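Local coordinates for protein extracellular ligand-binding receptor (Sphaerobacter thermophilus, PDB 4ZPJ) that probably serves as a substrate-binding component of an ABC transporter and binds zinc ions, at residues V288-L293 against T310-T315; E320-F325 against G331-L336. One frame throughout, in Å; residues are numbered along the deposited sequence.

Interaction 1 (V288-L293 against T310-T315); sequences VDQSIL and TAYNDT
Two loops of the periplasmic binding protein fold meet at the surface, where Gln-290 reaches Ala-311 and Tyr-312. One loop follows strand 281-283 and the other follows strand 304-307. The direct contact is thin. Gln-290 OE1 comes to the edge of the Tyr-312 ring, 4.2 Å from CE2, and the amide and ring planes are 37° apart. With CG anti to the backbone N (chi1 -172°) and a bend at chi2, the Gln-290 chain brings its amide to the facing loop. Two waters do most of the joining, and both donate to Gln-290 OE1. Water 1 also accepts from Ala-311 N at 2.8 Å. Water 2, 2.7 Å from Gln-290 OE1, donates in addition to Thr-310 OG1.

Each loop is braced from within. Asp-289 OD2 takes Ser-291 OG at 2.6 Å on its anti lone pair, and Ser-291 N from above the carboxylate plane. Thr-310 OG1 accepts from Tyr-312 N at 3.2 Å, and Asn-409 O also bonds to this hydroxyl. Farther along, Thr-315 OG1 caps Ser-318 N at the start of helix 316-328. The result is two loops bridged by water, one built on an Asx turn with Gln-290 at its middle, the other on an ST turn inside a type I beta turn.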
loop_
_atom_site.group_PDB
_atom_site.type_symbol
_atom_site.label_atom_id
_atom_site.label_comp_id
_atom_site.label_asym_id
_atom_site.label_seq_id
_atom_site.Cartn_x
_atom_site.Cartn_y
_atom_site.Cartn_z
ATOM N N VAL A 288 2.344 -9.179 7.229
ATOM C CA VAL A 288 1.917 -10.536 6.881
ATOM C C VAL A 288 1.582 -10.650 5.377
ATOM O O VAL A 288 0.787 -11.496 4.943
ATOM C CB VAL A 288 0.741 -11.013 7.766
ATOM C CG1 VAL A 288 1.204 -11.161 9.204
ATOM C CG2 VAL A 288 -0.455 -10.083 7.671
ATOM N N ASP A 289 2.190 -9.788 4.576
ATOM C CA ASP A 289 1.997 -9.803 3.137
ATOM C C ASP A 289 2.372 -11.161 2.566
ATOM O O ASP A 289 3.296 -11.835 3.049
ATOM C CB ASP A 289 2.859 -8.732 2.454
ATOM C CG ASP A 289 2.602 -8.654 0.903
ATOM O OD1 ASP A 289 1.456 -8.361 0.512
ATOM O OD2 ASP A 289 3.523 -8.906 0.093
ATOM N N GLN A 290 1.654 -11.520 1.502
ATOM C CA GLN A 290 1.780 -12.744 0.760
ATOM C C GLN A 290 3.199 -13.112 0.427
ATOM O O GLN A 290 3.557 -14.249 0.515
ATOM C CB GLN A 290 1.087 -12.556 -0.613
ATOM C CG GLN A 290 0.991 -13.851 -1.400
ATOM C CD GLN A 290 -0.044 -14.753 -0.782
ATOM O OE1 GLN A 290 -1.154 -14.294 -0.456
ATOM N NE2 GLN A 290 0.296 -16.016 -0.594
ATOM N N SER A 291 3.994 -12.146 0.020
ATOM C CA SER A 291 5.386 -12.429 -0.326
ATOM C C SER A 291 6.191 -12.989 0.826
ATOM O O SER A 291 7.187 -13.670 0.595
ATOM C CB SER A 291 6.078 -11.182 -0.828
ATOM O OG SER A 291 5.819 -10.103 0.051
ATOM N N ILE A 292 5.809 -12.711 2.070
ATOM C CA ILE A 292 6.656 -13.197 3.167
ATOM C C ILE A 292 5.920 -14.125 4.097
ATOM O O ILE A 292 6.493 -14.599 5.065
ATOM C CB ILE A 292 7.276 -12.048 3.951
ATOM C CG1 ILE A 292 6.207 -11.055 4.433
ATOM C CG2 ILE A 292 8.254 -11.303 3.064
ATOM C CD1 ILE A 292 6.719 -10.063 5.454
ATOM N N LEU A 293 4.661 -14.390 3.775
ATOM C CA LEU A 293 3.801 -15.230 4.580
ATOM C C LEU A 293 4.348 -16.627 4.745
ATOM O O LEU A 293 4.402 -17.132 5.843
ATOM C CB LEU A 293 2.379 -15.248 4.018
ATOM C CG LEU A 293 1.293 -15.549 5.042
ATOM C CD1 LEU A 293 1.539 -14.905 6.408
ATOM C CD2 LEU A 293 -0.052 -15.135 4.513
ATOM N N THR A 310 -5.928 -9.223 -0.326
ATOM C CA THR A 310 -5.421 -10.580 -0.231
ATOM C C THR A 310 -6.010 -11.327 -1.410
ATOM O O THR A 310 -7.171 -11.123 -1.727
ATOM C CB THR A 310 -5.910 -11.275 1.063
ATOM O OG1 THR A 310 -5.635 -12.660 1.020
ATOM C CG2 THR A 310 -7.475 -11.057 1.305
ATOM N N ALA A 311 -5.190 -12.209 -2.014
ATOM C CA ALA A 311 -5.559 -13.121 -3.052
ATOM C C ALA A 311 -6.697 -14.108 -2.697
ATOM O O ALA A 311 -7.354 -14.709 -3.602
ATOM C CB ALA A 311 -4.314 -13.839 -3.514
ATOM N N TYR A 312 -6.989 -14.249 -1.407
ATOM C CA TYR A 312 -8.111 -15.115 -0.974
ATOM C C TYR A 312 -9.430 -14.378 -0.830
ATOM O O TYR A 312 -10.364 -14.917 -0.236
ATOM C CB TYR A 312 -7.757 -15.881 0.316
ATOM C CG TYR A 312 -6.581 -16.830 0.042
ATOM C CD1 TYR A 312 -6.779 -18.151 -0.457
ATOM C CD2 TYR A 312 -5.292 -16.355 0.108
ATOM C CE1 TYR A 312 -5.686 -18.959 -0.778
ATOM C CE2 TYR A 312 -4.199 -17.155 -0.200
ATOM C CZ TYR A 312 -4.397 -18.447 -0.656
ATOM O OH TYR A 312 -3.272 -19.159 -0.956
ATOM N N ASN A 313 -9.538 -13.167 -1.386
ATOM C CA ASN A 313 -10.769 -12.435 -1.247
ATOM C C ASN A 313 -11.819 -13.181 -2.075
ATOM O O ASN A 313 -11.511 -13.670 -3.167
ATOM C CB ASN A 313 -10.589 -10.999 -1.700
ATOM C CG ASN A 313 -11.731 -10.102 -1.305
ATOM O OD1 ASN A 313 -12.488 -10.395 -0.385
ATOM N ND2 ASN A 313 -11.878 -9.008 -2.022
ATOM N N ASP A 314 -13.042 -13.290 -1.554
ATOM C CA ASP A 314 -13.989 -14.230 -2.140
ATOM C C ASP A 314 -14.941 -13.486 -3.042
ATOM O O ASP A 314 -16.150 -13.611 -2.923
ATOM C CB ASP A 314 -14.751 -15.062 -1.045
ATOM C CG ASP A 314 -15.588 -14.188 -0.046
ATOM O OD1 ASP A 314 -15.258 -12.967 0.076
ATOM O OD2 ASP A 314 -16.515 -14.722 0.691
ATOM N N THR A 315 -14.405 -12.692 -3.958
ATOM C CA THR A 315 -15.239 -11.928 -4.878
ATOM C C THR A 315 -14.824 -12.263 -6.252
ATOM O O THR A 315 -13.658 -12.620 -6.474
ATOM C CB THR A 315 -15.077 -10.415 -4.708
ATOM O OG1 THR A 315 -13.746 -9.999 -5.072
ATOM C CG2 THR A 315 -15.440 -9.983 -3.236
HETATM O O HOH W 1 -2.474 -11.815 -1.447
HETATM O O HOH W 2 -2.942 -14.009 1.561
#

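Interaction 2 (E320-F325 against G331-L336). With ZN (zinc ion), chain K.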
loop_
_atom_site.group_PDB
_atom_site.type_symbol
_atom_site.label_atom_id
_atom_site.label_comp_id
_atom_site.label_asym_id
_atom_site.label_seq_id
_atom_site.Cartn_x
_atom_site.Cartn_y
_atom_site.Cartn_z
ATOM N N GLU A 320 -10.839 -13.159 -10.776
ATOM C CA GLU A 320 -10.374 -12.790 -12.086
ATOM C C GLU A 320 -8.922 -12.213 -12.074
ATOM O O GLU A 320 -8.079 -12.684 -12.772
ATOM C CB GLU A 320 -11.359 -11.791 -12.656
ATOM C CG GLU A 320 -11.014 -11.124 -13.980
ATOM C CD GLU A 320 -12.122 -10.169 -14.401
ATOM O OE1 GLU A 320 -13.308 -10.453 -14.098
ATOM O OE2 GLU A 320 -11.826 -9.117 -14.981
ATOM N N PHE A 321 -8.601 -11.313 -11.165
ATOM C CA PHE A 321 -7.226 -10.792 -11.021
ATOM C C PHE A 321 -6.234 -11.852 -10.595
ATOM O O PHE A 321 -5.163 -11.924 -11.154
ATOM C CB PHE A 321 -7.261 -9.645 -10.050
ATOM C CG PHE A 321 -5.931 -9.143 -9.601
ATOM C CD1 PHE A 321 -5.088 -8.518 -10.487
ATOM C CD2 PHE A 321 -5.606 -9.170 -8.294
ATOM C CE1 PHE A 321 -3.879 -7.990 -10.071
ATOM C CE2 PHE A 321 -4.433 -8.663 -7.841
ATOM C CZ PHE A 321 -3.549 -8.078 -8.742
ATOM N N VAL A 322 -6.609 -12.743 -9.685
ATOM C CA VAL A 322 -5.707 -13.855 -9.296
ATOM C C VAL A 322 -5.451 -14.789 -10.489
ATOM O O VAL A 322 -4.307 -15.227 -10.734
ATOM C CB VAL A 322 -6.259 -14.684 -8.135
ATOM C CG1 VAL A 322 -5.337 -15.824 -7.793
ATOM C CG2 VAL A 322 -6.395 -13.831 -6.884
ATOM N N GLU A 323 -6.508 -15.101 -11.237
ATOM C CA GLU A 323 -6.339 -15.997 -12.397
ATOM C C GLU A 323 -5.437 -15.415 -13.456
ATOM O O GLU A 323 -4.568 -16.107 -13.953
ATOM C CB GLU A 323 -7.670 -16.316 -13.048
ATOM C CG GLU A 323 -8.338 -17.426 -12.307
ATOM C CD GLU A 323 -9.807 -17.522 -12.608
ATOM O OE1 GLU A 323 -10.287 -16.878 -13.596
ATOM O OE2 GLU A 323 -10.458 -18.254 -11.828
ATOM N N ALA A 324 -5.659 -14.147 -13.803
ATOM C CA ALA A 324 -4.846 -13.512 -14.813
ATOM C C ALA A 324 -3.414 -13.290 -14.302
ATOM O O ALA A 324 -2.420 -13.352 -15.068
ATOM C CB ALA A 324 -5.499 -12.213 -15.258
ATOM N N PHE A 325 -3.276 -13.117 -12.995
ATOM C CA PHE A 325 -1.958 -12.894 -12.440
ATOM C C PHE A 325 -1.181 -14.196 -12.443
ATOM O O PHE A 325 -0.080 -14.265 -12.972
ATOM C CB PHE A 325 -2.021 -12.292 -11.045
ATOM C CG PHE A 325 -0.684 -11.859 -10.523
ATOM C CD1 PHE A 325 -0.206 -10.599 -10.772
ATOM C CD2 PHE A 325 0.115 -12.740 -9.822
ATOM C CE1 PHE A 325 1.022 -10.217 -10.291
ATOM C CE2 PHE A 325 1.352 -12.362 -9.348
ATOM C CZ PHE A 325 1.798 -11.100 -9.579
ATOM N N GLY A 331 1.871 -19.471 -11.492
ATOM C CA GLY A 331 1.155 -19.873 -10.254
ATOM C C GLY A 331 1.383 -18.993 -9.015
ATOM O O GLY A 331 0.754 -19.222 -7.977
ATOM N N ILE A 332 2.271 -17.991 -9.108
ATOM C CA ILE A 332 2.556 -17.145 -7.975
ATOM C C ILE A 332 1.368 -16.187 -7.714
ATOM O O ILE A 332 0.760 -15.630 -8.636
ATOM C CB ILE A 332 3.881 -16.388 -8.132
ATOM C CG1 ILE A 332 5.055 -17.390 -8.231
ATOM C CG2 ILE A 332 4.122 -15.476 -6.938
ATOM C CD1 ILE A 332 6.310 -16.772 -8.804
ATOM N N LEU A 333 1.025 -16.028 -6.452
ATOM C CA LEU A 333 -0.156 -15.247 -6.072
ATOM C C LEU A 333 0.263 -13.780 -5.971
ATOM O O LEU A 333 1.350 -13.490 -5.523
ATOM C CB LEU A 333 -0.743 -15.768 -4.726
ATOM C CG LEU A 333 -1.456 -17.129 -4.699
ATOM C CD1 LEU A 333 -2.099 -17.459 -3.368
ATOM C CD2 LEU A 333 -2.538 -17.229 -5.729
ATOM N N PRO A 334 -0.607 -12.853 -6.390
ATOM C CA PRO A 334 -0.326 -11.444 -6.205
ATOM C C PRO A 334 -0.481 -11.006 -4.772
ATOM O O PRO A 334 -1.350 -11.517 -4.061
ATOM C CB PRO A 334 -1.399 -10.766 -7.052
ATOM C CG PRO A 334 -2.545 -11.684 -6.963
ATOM C CD PRO A 334 -1.954 -13.071 -6.939
ATOM N N GLY A 335 0.363 -10.073 -4.366
ATOM C CA GLY A 335 0.247 -9.443 -3.091
ATOM C C GLY A 335 -0.081 -7.977 -3.181
ATOM O O GLY A 335 -0.700 -7.516 -4.143
ATOM N N LEU A 336 0.383 -7.240 -2.171
ATOM C CA LEU A 336 -0.046 -5.881 -1.936
ATOM C C LEU A 336 0.418 -4.912 -3.003
ATOM O O LEU A 336 -0.358 -4.070 -3.493
ATOM C CB LEU A 336 0.559 -5.425 -0.598
ATOM C CG LEU A 336 -0.488 -5.180 0.465
ATOM C CD1 LEU A 336 0.026 -5.489 1.860
ATOM C CD2 LEU A 336 -0.868 -3.712 0.302
HETATM ZN ZN ZN K . -13.624 -7.608 -14.123
HETATM O O HOH W 3 -12.111 -5.950 -15.143
#
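Pro-334 packs against the rings of Phe-325 and Phe-321, tying the loop to the helix. Its CB sits over the face of the Phe-325 ring, 3.7 Å from the centroid and 10° off the normal, a CH-pi contact. Phe-325 CG lies anti to the backbone N (chi1 -171°), which turns the ring face to the proline. Ile-332 O meets the edge of this ring in its plane, 3.2 Å from Phe-325 CD2. The Phe-321 ring approaches obliquely, with CE2 3.7 Å from Pro-334 CG, and also touches CB. Beside them Val-322 CG1 touches Leu-333 CD2 at 3.8 Å. An alanine in place of Phe-325 would probably open a gap beside Pro-334 and leave its CB without the aromatic face.

In the next shell, the Phe-325 ring meets that of His-329, and the Phe-321 ring meets that of Tyr-342. Helix 68-84 adds Leu-80 against Phe-321 and Arg-76 against Phe-325. On the same helix as the two phenylalanines, Glu-320 OE2 binds zinc at 2.5 Å, and Glu-317 and a water are further ligands. At the far end of the loop Gly-335 is the N-cap of helix 336-354, and its N bonds to Asp-338 OD2. This is a short connection between two successive helices, 316-328 and 336-354, whose proline folds back onto aromatic side chains of the first.

Overall arrangement
Interactions 1 and 2 follow one another along the chain, and their centres lie 9 Å apart. They join at several points. Asp-289 OD1 probably accepts a hydrogen bond from Leu-336 N at 3.1 Å, which would tie loop 288-293 to the start of helix 336-354. Ala-311 O packs on Val-322 CG2 at 3.5 Å, and the Tyr-312 side chain touches that of Leu-333. Segment 310-315 also leads directly into the helix that carries 320-325. This continuous path from strand 304-307 to helix 316-328, which packs on helix 68-84, is consistent with a crossover between the two lobes of the fold. Glu-320 binds zinc with Glu-317, and its side chain is about 12 Å from that of Ala-311.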